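Local coordinates for uncharacterized CBS-domain protein (Klebsiella pneumoniae subsp. pneumoniae, PDB 3HF7) that binds AMP through a pair of CBS domains, which form one part of a longer membrane protein of unknown function, at residues K24-Q29 with F67-M72; S3-M8 with G103-E108; R28-S33 with S50-R55. All coordinates share one frame; numbering follows the deposited sequence.

Contact 1. Residues K24-Q29 with F67-M72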
loop_
_atom_site.group_PDB
_atom_site.type_symbol
_atom_site.label_atom_id
_atom_site.label_comp_id
_atom_site.label_asym_id
_atom_site.label_seq_id
_atom_site.Cartn_x
_atom_site.Cartn_y
_atom_site.Cartn_z
ATOM N N LYS A 24 19.885 -1.257 -7.706
ATOM C CA LYS A 24 20.094 -2.634 -7.268
ATOM C C LYS A 24 19.449 -2.864 -5.895
ATOM O O LYS A 24 18.889 -3.932 -5.625
ATOM C CB LYS A 24 21.582 -2.985 -7.234
ATOM N N SER A 25 19.501 -1.849 -5.039
ATOM C CA SER A 25 18.878 -1.952 -3.731
ATOM C C SER A 25 17.351 -2.003 -3.825
ATOM O O SER A 25 16.706 -2.721 -3.066
ATOM C CB SER A 25 19.318 -0.802 -2.833
ATOM O OG SER A 25 18.855 -1.008 -1.516
ATOM N N ILE A 26 16.785 -1.246 -4.758
ATOM C CA ILE A 26 15.329 -1.189 -4.928
ATOM C C ILE A 26 14.820 -2.541 -5.404
ATOM O O ILE A 26 13.887 -3.091 -4.819
ATOM C CB ILE A 26 14.893 -0.070 -5.900
ATOM C CG1 ILE A 26 14.795 1.275 -5.169
ATOM C CG2 ILE A 26 13.584 -0.418 -6.580
ATOM C CD1 ILE A 26 15.080 2.482 -6.048
ATOM N N VAL A 27 15.464 -3.088 -6.437
ATOM C CA VAL A 27 15.073 -4.384 -6.978
ATOM C C VAL A 27 15.202 -5.454 -5.896
ATOM O O VAL A 27 14.297 -6.269 -5.710
ATOM C CB VAL A 27 15.920 -4.795 -8.197
ATOM C CG1 VAL A 27 15.391 -6.090 -8.795
ATOM C CG2 VAL A 27 15.925 -3.698 -9.248
ATOM N N ARG A 28 16.321 -5.457 -5.182
ATOM C CA ARG A 28 16.512 -6.436 -4.133
ATOM C C ARG A 28 15.307 -6.390 -3.181
ATOM O O ARG A 28 14.762 -7.437 -2.829
ATOM C CB ARG A 28 17.821 -6.179 -3.390
ATOM C CG ARG A 28 18.324 -7.364 -2.548
ATOM C CD ARG A 28 19.737 -7.108 -1.975
ATOM N NE ARG A 28 19.859 -5.759 -1.399
ATOM C CZ ARG A 28 20.674 -4.795 -1.846
ATOM N NH1 ARG A 28 21.490 -5.004 -2.879
ATOM N NH2 ARG A 28 20.680 -3.608 -1.243
ATOM N N GLN A 29 14.866 -5.184 -2.800
ATOM C CA GLN A 29 13.734 -5.040 -1.871
ATOM C C GLN A 29 12.428 -5.536 -2.482
ATOM O O GLN A 29 11.611 -6.184 -1.817
ATOM C CB GLN A 29 13.559 -3.590 -1.458
ATOM C CG GLN A 29 14.533 -3.118 -0.406
ATOM C CD GLN A 29 14.392 -1.636 -0.146
ATOM O OE1 GLN A 29 13.387 -1.184 0.417
ATOM N NE2 GLN A 29 15.394 -0.864 -0.565
ATOM N N PHE A 67 13.913 -4.001 -17.191
ATOM C CA PHE A 67 13.005 -3.450 -16.194
ATOM C C PHE A 67 13.605 -2.193 -15.576
ATOM O O PHE A 67 14.731 -2.231 -15.084
ATOM C CB PHE A 67 12.727 -4.491 -15.118
ATOM C CG PHE A 67 11.738 -4.038 -14.104
ATOM C CD1 PHE A 67 10.380 -4.063 -14.391
ATOM C CD2 PHE A 67 12.156 -3.560 -12.874
ATOM C CE1 PHE A 67 9.464 -3.645 -13.471
ATOM C CE2 PHE A 67 11.236 -3.137 -11.945
ATOM C CZ PHE A 67 9.888 -3.177 -12.241
ATOM N N THR A 68 12.872 -1.083 -15.605
ATOM C CA THR A 68 13.449 0.195 -15.176
ATOM C C THR A 68 12.647 0.831 -14.056
ATOM O O THR A 68 11.548 0.369 -13.740
ATOM C CB THR A 68 13.562 1.192 -16.340
ATOM O OG1 THR A 68 12.304 1.829 -16.546
ATOM C CG2 THR A 68 13.955 0.496 -17.608
ATOM N N LYS A 69 13.206 1.880 -13.451
ATOM C CA LYS A 69 12.538 2.640 -12.393
ATOM C C LYS A 69 11.300 3.315 -12.942
ATOM O O LYS A 69 10.252 3.323 -12.311
ATOM C CB LYS A 69 13.499 3.674 -11.820
ATOM C CG LYS A 69 12.892 4.654 -10.831
ATOM C CD LYS A 69 13.793 4.759 -9.605
ATOM C CE LYS A 69 14.008 6.194 -9.144
ATOM N NZ LYS A 69 15.304 6.277 -8.404
ATOM N N GLU A 70 11.437 3.861 -14.142
ATOM C CA GLU A 70 10.334 4.471 -14.869
ATOM C C GLU A 70 9.180 3.476 -15.126
ATOM O O GLU A 70 7.996 3.809 -14.949
ATOM C CB GLU A 70 10.870 5.034 -16.180
ATOM C CG GLU A 70 9.809 5.435 -17.156
ATOM C CD GLU A 70 9.274 6.815 -16.882
ATOM O OE1 GLU A 70 9.253 7.240 -15.697
ATOM O OE2 GLU A 70 8.881 7.475 -17.877
ATOM N N ILE A 71 9.540 2.259 -15.529
ATOM C CA ILE A 71 8.572 1.199 -15.766
ATOM C C ILE A 71 7.880 0.828 -14.456
ATOM O O ILE A 71 6.643 0.735 -14.410
ATOM C CB ILE A 71 9.234 -0.025 -16.473
ATOM C CG1 ILE A 71 9.156 0.118 -18.005
ATOM C CG2 ILE A 71 8.570 -1.343 -16.064
ATOM C CD1 ILE A 71 9.940 1.300 -18.635
ATOM N N MET A 72 8.679 0.667 -13.396
ATOM C CA MET A 72 8.176 0.323 -12.068
ATOM C C MET A 72 7.134 1.327 -11.588
ATOM O O MET A 72 6.037 0.950 -11.192
ATOM C CB MET A 72 9.323 0.244 -11.058
ATOM C CG MET A 72 8.871 -0.245 -9.703
ATOM S SD MET A 72 10.147 -0.239 -8.432
ATOM C CE MET A 72 10.379 1.525 -8.318
#

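Contact 2. Residues S3-M8 with G103-E108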
loop_
_atom_site.group_PDB
_atom_site.type_symbol
_atom_site.label_atom_id
_atom_site.label_comp_id
_atom_site.label_asym_id
_atom_site.label_seq_id
_atom_site.Cartn_x
_atom_site.Cartn_y
_atom_site.Cartn_z
ATOM N N SER A 3 -13.389 0.641 14.873
ATOM C CA SER A 3 -13.004 1.521 13.770
ATOM C C SER A 3 -11.761 1.039 13.045
ATOM O O SER A 3 -11.036 0.158 13.514
ATOM C CB SER A 3 -12.753 2.944 14.282
ATOM O OG SER A 3 -11.375 3.137 14.580
ATOM N N VAL A 4 -11.520 1.653 11.895
ATOM C CA VAL A 4 -10.354 1.365 11.091
ATOM C C VAL A 4 -9.065 1.373 11.928
ATOM O O VAL A 4 -8.157 0.567 11.696
ATOM C CB VAL A 4 -10.297 2.344 9.892
ATOM C CG1 VAL A 4 -9.025 3.170 9.878
ATOM C CG2 VAL A 4 -10.494 1.602 8.592
ATOM N N ASN A 5 -9.017 2.261 12.923
ATOM C CA ASN A 5 -7.841 2.434 13.778
ATOM C C ASN A 5 -7.477 1.150 14.503
ATOM O O ASN A 5 -6.306 0.891 14.781
ATOM C CB ASN A 5 -8.061 3.556 14.800
ATOM C CG ASN A 5 -8.433 4.896 14.157
ATOM O OD1 ASN A 5 -8.269 5.102 12.947
ATOM N ND2 ASN A 5 -8.936 5.812 14.979
ATOM N N ASP A 6 -8.490 0.334 14.786
ATOM C CA ASP A 6 -8.298 -0.868 15.581
ATOM C C ASP A 6 -7.611 -2.006 14.836
ATOM O O ASP A 6 -6.981 -2.863 15.464
ATOM C CB ASP A 6 -9.625 -1.305 16.171
ATOM C CG ASP A 6 -10.247 -0.214 16.997
ATOM O OD1 ASP A 6 -9.565 0.245 17.944
ATOM O OD2 ASP A 6 -11.384 0.207 16.691
ATOM N N ILE A 7 -7.701 -1.996 13.505
ATOM C CA ILE A 7 -7.233 -3.139 12.702
ATOM C C ILE A 7 -6.149 -2.846 11.674
ATOM O O ILE A 7 -5.528 -3.772 11.151
ATOM C CB ILE A 7 -8.409 -3.895 12.035
ATOM C CG1 ILE A 7 -9.359 -2.930 11.328
ATOM C CG2 ILE A 7 -9.184 -4.660 13.090
ATOM C CD1 ILE A 7 -9.250 -2.937 9.869
ATOM N N MET A 8 -5.917 -1.570 11.387
ATOM C CA MET A 8 -4.841 -1.178 10.477
ATOM C C MET A 8 -3.489 -1.728 10.952
ATOM O O MET A 8 -3.292 -1.947 12.146
ATOM C CB MET A 8 -4.764 0.350 10.369
ATOM C CG MET A 8 -4.401 1.011 11.672
ATOM S SD MET A 8 -4.147 2.774 11.568
ATOM C CE MET A 8 -5.748 3.351 11.146
ATOM N N GLY A 103 -5.744 0.279 1.541
ATOM C CA GLY A 103 -5.809 1.700 1.759
ATOM C C GLY A 103 -4.769 2.115 2.757
ATOM O O GLY A 103 -4.349 1.323 3.602
ATOM N N LEU A 104 -4.339 3.361 2.635
ATOM C CA LEU A 104 -3.479 3.964 3.631
ATOM C C LEU A 104 -4.350 4.835 4.498
ATOM O O LEU A 104 -5.101 5.686 3.980
ATOM C CB LEU A 104 -2.365 4.777 2.976
ATOM C CG LEU A 104 -1.252 3.901 2.384
ATOM C CD1 LEU A 104 -0.039 4.764 2.089
ATOM C CD2 LEU A 104 -0.881 2.757 3.321
ATOM N N VAL A 105 -4.277 4.586 5.812
ATOM C CA VAL A 105 -5.040 5.368 6.786
ATOM C C VAL A 105 -4.335 6.670 7.087
ATOM O O VAL A 105 -3.161 6.695 7.440
ATOM C CB VAL A 105 -5.283 4.617 8.106
ATOM C CG1 VAL A 105 -5.910 5.560 9.155
ATOM C CG2 VAL A 105 -6.187 3.420 7.854
ATOM N N VAL A 106 -5.083 7.753 6.956
ATOM C CA VAL A 106 -4.496 9.066 6.995
ATOM C C VAL A 106 -5.217 10.054 7.916
ATOM O O VAL A 106 -6.437 10.060 8.058
ATOM C CB VAL A 106 -4.307 9.612 5.559
ATOM C CG1 VAL A 106 -5.391 10.610 5.201
ATOM C CG2 VAL A 106 -2.940 10.217 5.414
ATOM N N ASP A 107 -4.387 10.865 8.545
ATOM C CA ASP A 107 -4.737 11.979 9.390
ATOM C C ASP A 107 -5.502 13.043 8.663
ATOM O O ASP A 107 -5.589 13.015 7.439
ATOM C CB ASP A 107 -3.420 12.640 9.697
ATOM C CG ASP A 107 -3.315 13.051 11.074
ATOM O OD1 ASP A 107 -3.740 12.261 11.939
ATOM O OD2 ASP A 107 -2.783 14.158 11.293
ATOM N N GLU A 108 -5.978 14.040 9.403
ATOM C CA GLU A 108 -6.473 15.253 8.767
ATOM C C GLU A 108 -5.309 16.175 8.453
ATOM O O GLU A 108 -5.487 17.218 7.832
ATOM C CB GLU A 108 -7.471 15.982 9.641
ATOM C CG GLU A 108 -7.811 15.226 10.888
ATOM C CD GLU A 108 -6.996 15.693 12.058
ATOM O OE1 GLU A 108 -7.141 15.106 13.151
ATOM O OE2 GLU A 108 -6.228 16.664 11.888
#

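Contact 3. Residues R28-S33 with S50-R55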
loop_
_atom_site.group_PDB
_atom_site.type_symbol
_atom_site.label_atom_id
_atom_site.label_comp_id
_atom_site.label_asym_id
_atom_site.label_seq_id
_atom_site.Cartn_x
_atom_site.Cartn_y
_atom_site.Cartn_z
ATOM N N ARG A 28 16.321 -5.457 -5.182
ATOM C CA ARG A 28 16.512 -6.436 -4.133
ATOM C C ARG A 28 15.307 -6.390 -3.181
ATOM O O ARG A 28 14.762 -7.437 -2.829
ATOM C CB ARG A 28 17.821 -6.179 -3.390
ATOM C CG ARG A 28 18.324 -7.364 -2.548
ATOM C CD ARG A 28 19.737 -7.108 -1.975
ATOM N NE ARG A 28 19.859 -5.759 -1.399
ATOM C CZ ARG A 28 20.674 -4.795 -1.846
ATOM N NH1 ARG A 28 21.490 -5.004 -2.879
ATOM N NH2 ARG A 28 20.680 -3.608 -1.243
ATOM N N GLN A 29 14.866 -5.184 -2.800
ATOM C CA GLN A 29 13.734 -5.040 -1.871
ATOM C C GLN A 29 12.428 -5.536 -2.482
ATOM O O GLN A 29 11.611 -6.184 -1.817
ATOM C CB GLN A 29 13.559 -3.590 -1.458
ATOM C CG GLN A 29 14.533 -3.118 -0.406
ATOM C CD GLN A 29 14.392 -1.636 -0.146
ATOM O OE1 GLN A 29 13.387 -1.184 0.417
ATOM N NE2 GLN A 29 15.394 -0.864 -0.565
ATOM N N LEU A 30 12.242 -5.210 -3.753
ATOM C CA LEU A 30 11.061 -5.587 -4.487
ATOM C C LEU A 30 10.929 -7.100 -4.526
ATOM O O LEU A 30 9.917 -7.653 -4.122
ATOM C CB LEU A 30 11.163 -5.021 -5.890
ATOM C CG LEU A 30 9.947 -5.140 -6.782
ATOM C CD1 LEU A 30 8.854 -4.289 -6.207
ATOM C CD2 LEU A 30 10.333 -4.667 -8.160
ATOM N N THR A 31 11.980 -7.775 -4.973
ATOM C CA THR A 31 11.976 -9.237 -5.061
ATOM C C THR A 31 11.832 -9.938 -3.706
ATOM O O THR A 31 11.434 -11.092 -3.662
ATOM C CB THR A 31 13.230 -9.758 -5.794
ATOM O OG1 THR A 31 14.403 -9.389 -5.063
ATOM C CG2 THR A 31 13.312 -9.172 -7.196
ATOM N N HIS A 32 12.165 -9.240 -2.619
ATOM C CA HIS A 32 12.086 -9.779 -1.248
ATOM C C HIS A 32 10.833 -9.322 -0.507
ATOM O O HIS A 32 10.721 -9.524 0.711
ATOM C CB HIS A 32 13.323 -9.377 -0.427
ATOM C CG HIS A 32 14.561 -10.142 -0.782
ATOM N ND1 HIS A 32 15.171 -10.039 -2.017
ATOM C CD2 HIS A 32 15.299 -11.027 -0.071
ATOM C CE1 HIS A 32 16.232 -10.826 -2.050
ATOM N NE2 HIS A 32 16.331 -11.439 -0.883
ATOM N N SER A 33 9.899 -8.707 -1.239
ATOM C CA SER A 33 8.669 -8.172 -0.644
ATOM C C SER A 33 7.864 -9.259 0.069
ATOM O O SER A 33 7.497 -10.257 -0.552
ATOM C CB SER A 33 7.812 -7.499 -1.719
ATOM O OG SER A 33 6.530 -7.154 -1.214
ATOM N N SER A 50 2.864 5.907 -4.485
ATOM C CA SER A 50 1.968 4.962 -5.120
ATOM C C SER A 50 1.976 3.613 -4.426
ATOM O O SER A 50 2.813 3.336 -3.567
ATOM C CB SER A 50 2.349 4.813 -6.588
ATOM O OG SER A 50 3.748 4.649 -6.704
ATOM N N MET A 51 1.007 2.778 -4.791
ATOM C CA MET A 51 0.920 1.427 -4.265
ATOM C C MET A 51 1.216 0.478 -5.421
ATOM O O MET A 51 0.605 0.584 -6.486
ATOM C CB MET A 51 -0.466 1.186 -3.664
ATOM C CG MET A 51 -0.607 -0.110 -2.927
ATOM S SD MET A 51 0.175 -0.131 -1.302
ATOM C CE MET A 51 -0.789 1.140 -0.462
ATOM N N LEU A 52 2.177 -0.419 -5.227
ATOM C CA LEU A 52 2.701 -1.228 -6.327
ATOM C C LEU A 52 2.326 -2.663 -6.086
ATOM O O LEU A 52 2.622 -3.211 -5.011
ATOM C CB LEU A 52 4.228 -1.084 -6.397
ATOM C CG LEU A 52 5.106 -1.472 -7.607
ATOM C CD1 LEU A 52 5.892 -2.751 -7.363
ATOM C CD2 LEU A 52 4.351 -1.534 -8.938
ATOM N N ARG A 53 1.649 -3.266 -7.066
ATOM C CA ARG A 53 1.330 -4.678 -6.964
ATOM C C ARG A 53 2.582 -5.410 -7.324
ATOM O O ARG A 53 3.047 -5.340 -8.458
ATOM C CB ARG A 53 0.175 -5.052 -7.876
ATOM C CG ARG A 53 -1.103 -4.424 -7.412
ATOM C CD ARG A 53 -2.223 -4.599 -8.384
ATOM N NE ARG A 53 -2.162 -3.604 -9.444
ATOM C CZ ARG A 53 -1.818 -3.881 -10.701
ATOM N NH1 ARG A 53 -1.514 -5.128 -11.051
ATOM N NH2 ARG A 53 -1.786 -2.908 -11.614
ATOM N N VAL A 54 3.155 -6.065 -6.328
ATOM C CA VAL A 54 4.416 -6.783 -6.493
ATOM C C VAL A 54 4.365 -7.787 -7.665
ATOM O O VAL A 54 5.248 -7.773 -8.538
ATOM C CB VAL A 54 4.820 -7.476 -5.161
ATOM C CG1 VAL A 54 6.132 -8.165 -5.292
ATOM C CG2 VAL A 54 4.932 -6.445 -4.065
ATOM N N ARG A 55 3.316 -8.617 -7.683
ATOM C CA ARG A 55 3.115 -9.648 -8.708
ATOM C C ARG A 55 3.201 -9.069 -10.103
ATOM O O ARG A 55 3.722 -9.709 -11.011
ATOM C CB ARG A 55 1.765 -10.354 -8.526
ATOM C CG ARG A 55 1.243 -11.014 -9.793
ATOM C CD ARG A 55 0.437 -12.260 -9.487
ATOM N NE ARG A 55 -0.998 -12.037 -9.624
ATOM C CZ ARG A 55 -1.788 -11.601 -8.649
ATOM N NH1 ARG A 55 -1.305 -11.319 -7.418
ATOM N NH2 ARG A 55 -3.074 -11.438 -8.921
#

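Contact 1. Residues K24-Q29 with F67-M72
Ile26 and Met72 illustrate how two helices can be joined through very few side-chain atoms. The packed part lies where CG2 of Ile26 meets the thioether of Met72, with CG2 3.9 Å from SD and 4.1 Å from CE. The two side chains run at a slant to each other. Met72 gets there by a nearly straight reach, its CG anti to the backbone N (chi1 -174°), and a bend at the last torsion (chi3 66°) turns CE back toward Ile26 CG2. Ile26 and Gln29 of helix 23-31 also touch Ile17 of strand 16-18.

Away from this pair the contact thins. Ile26 CD1 comes only to 4.4 Å from Lys69 CD, a graze along the aliphatic part of the lysine, whose ammonium group is hydrogen-bonded to Ile19 O. The CB of Phe67 points toward segment 24-29 without close contact, and its side chain packs on Leu60 and Met61 of helix 54-61. Arg28 and Glu70 lie outward, exposed to solvent. Thr68 OG1 begins helix 69-75 as its N-cap, accepting from Ile71 N at 3.0 Å. With no hydrogen bond across the segments, this is side-chain packing of helix on helix within the CBS-pair fold, where helices flank small sheets.

Contact 2. Residues S3-M8 with G103-E108
Val105 takes most of the burial here, its two methyls turned to Val4 and Met8 in a CBS-domain pair, in which a short, weakly bonded N-terminal helix packs against a strand from near the other end of the chain. Strand 102-106 lies inside a mixed sheet, between strands 81-83 and 112-117, and Val105 points from it toward segment 3-8.

Both methyls face Val4 CG1, the two valines meeting tip to tip. With CG1 anti to the backbone N (chi1 172°), CG2 sits beside that N and is the nearer, 3.5 Å from Val4 CG1. Met8 comes from another direction, its side chain crossing that of Val105 at about a right angle, with SD 4.1 Å from Val105 CB; the modelled position of its CE is too close to be trusted. The same methionine also touches Gln113 of strand 112-117, and its side chain is about 8 Å from the bound AMP.

No hydrogen bond links the two segments, and polar ties fix the helix from elsewhere: Asn5 OD1 accepts from Gly85 N, and the backbone of Val4 pairs with Thr86. At the helix start Ser3 and Asp6 form a capping box. Ser3 OG accepts from Asn5 N, and Ser3 N in turn donates a nearly straight bond (172°) of 2.7 Å to Asp6 OD2.

Contact 3. Residues R28-S33 with S50-R55
Leu30 and Leu52 meet through one methyl each, CD1 of one 3.5 Å from CD1 of the other, and the two side chains cross at about a right angle. Leu30 leaves its helix pointing neither at the strand nor away from it; the reach is made by the side chain, whose CG is anti to the backbone N (chi1 -172°) and whose next torsion swings CD1 across to the strand. CB of Leu52 already points toward the helix. Ala57 of helix 54-61 touches both leucines.

Val54, the first residue of that helix, packs on the turn where helix 23-31 ends. Both of its methyls touch Ser33 CB. CG1, anti to the backbone N, reaches also to Leu30 O at 4.0 Å, while CG2 lies against the Ser33 hydroxyl, 3.3 Å from OG. OG of Ser33 lies anti to its own N (chi1 171°), which brings it against Val54 CG2, and although OG touches a methyl, its polar partner is His35 O.

The carbonyl of buried Leu30 has two partners: Leu30 O accepts from Ser33 N at 3.1 Å and is also hydrogen-bonded to Tyr58 OH. Val54 is in turn tied by backbone bonding to Gly36. His35 and Gly36 both bind AMP, and the side chain of Ser33 is about 6 Å from the nucleotide. Packing of a strand-to-helix junction against a helix end and the turn that follows it thus borders the AMP pocket of the CBS-domain pair.

Overall arrangement
Contacts 1 and 3 form one continuous region, their centres 9 Å apart: both use helix 23-31 and they share Arg28 and Gln29. They also touch directly, Phe67 CE2 lying 4.2 Å from Leu30 CD2. Contact 2 stands on the opposite side of the chain's centre, its own centre 29 Å from that of contact 1 and 22 Å from that of contact 3, and it closes a loop of chain that encloses both. A packing touch between Leu104 and Met51 joins contacts 2 and 3. AMP lies near these two, about 6 Å from the side chain of Ser33 and 8 Å from that of Met8, whereas that of Met72 in contact 1 is about 13 Å away.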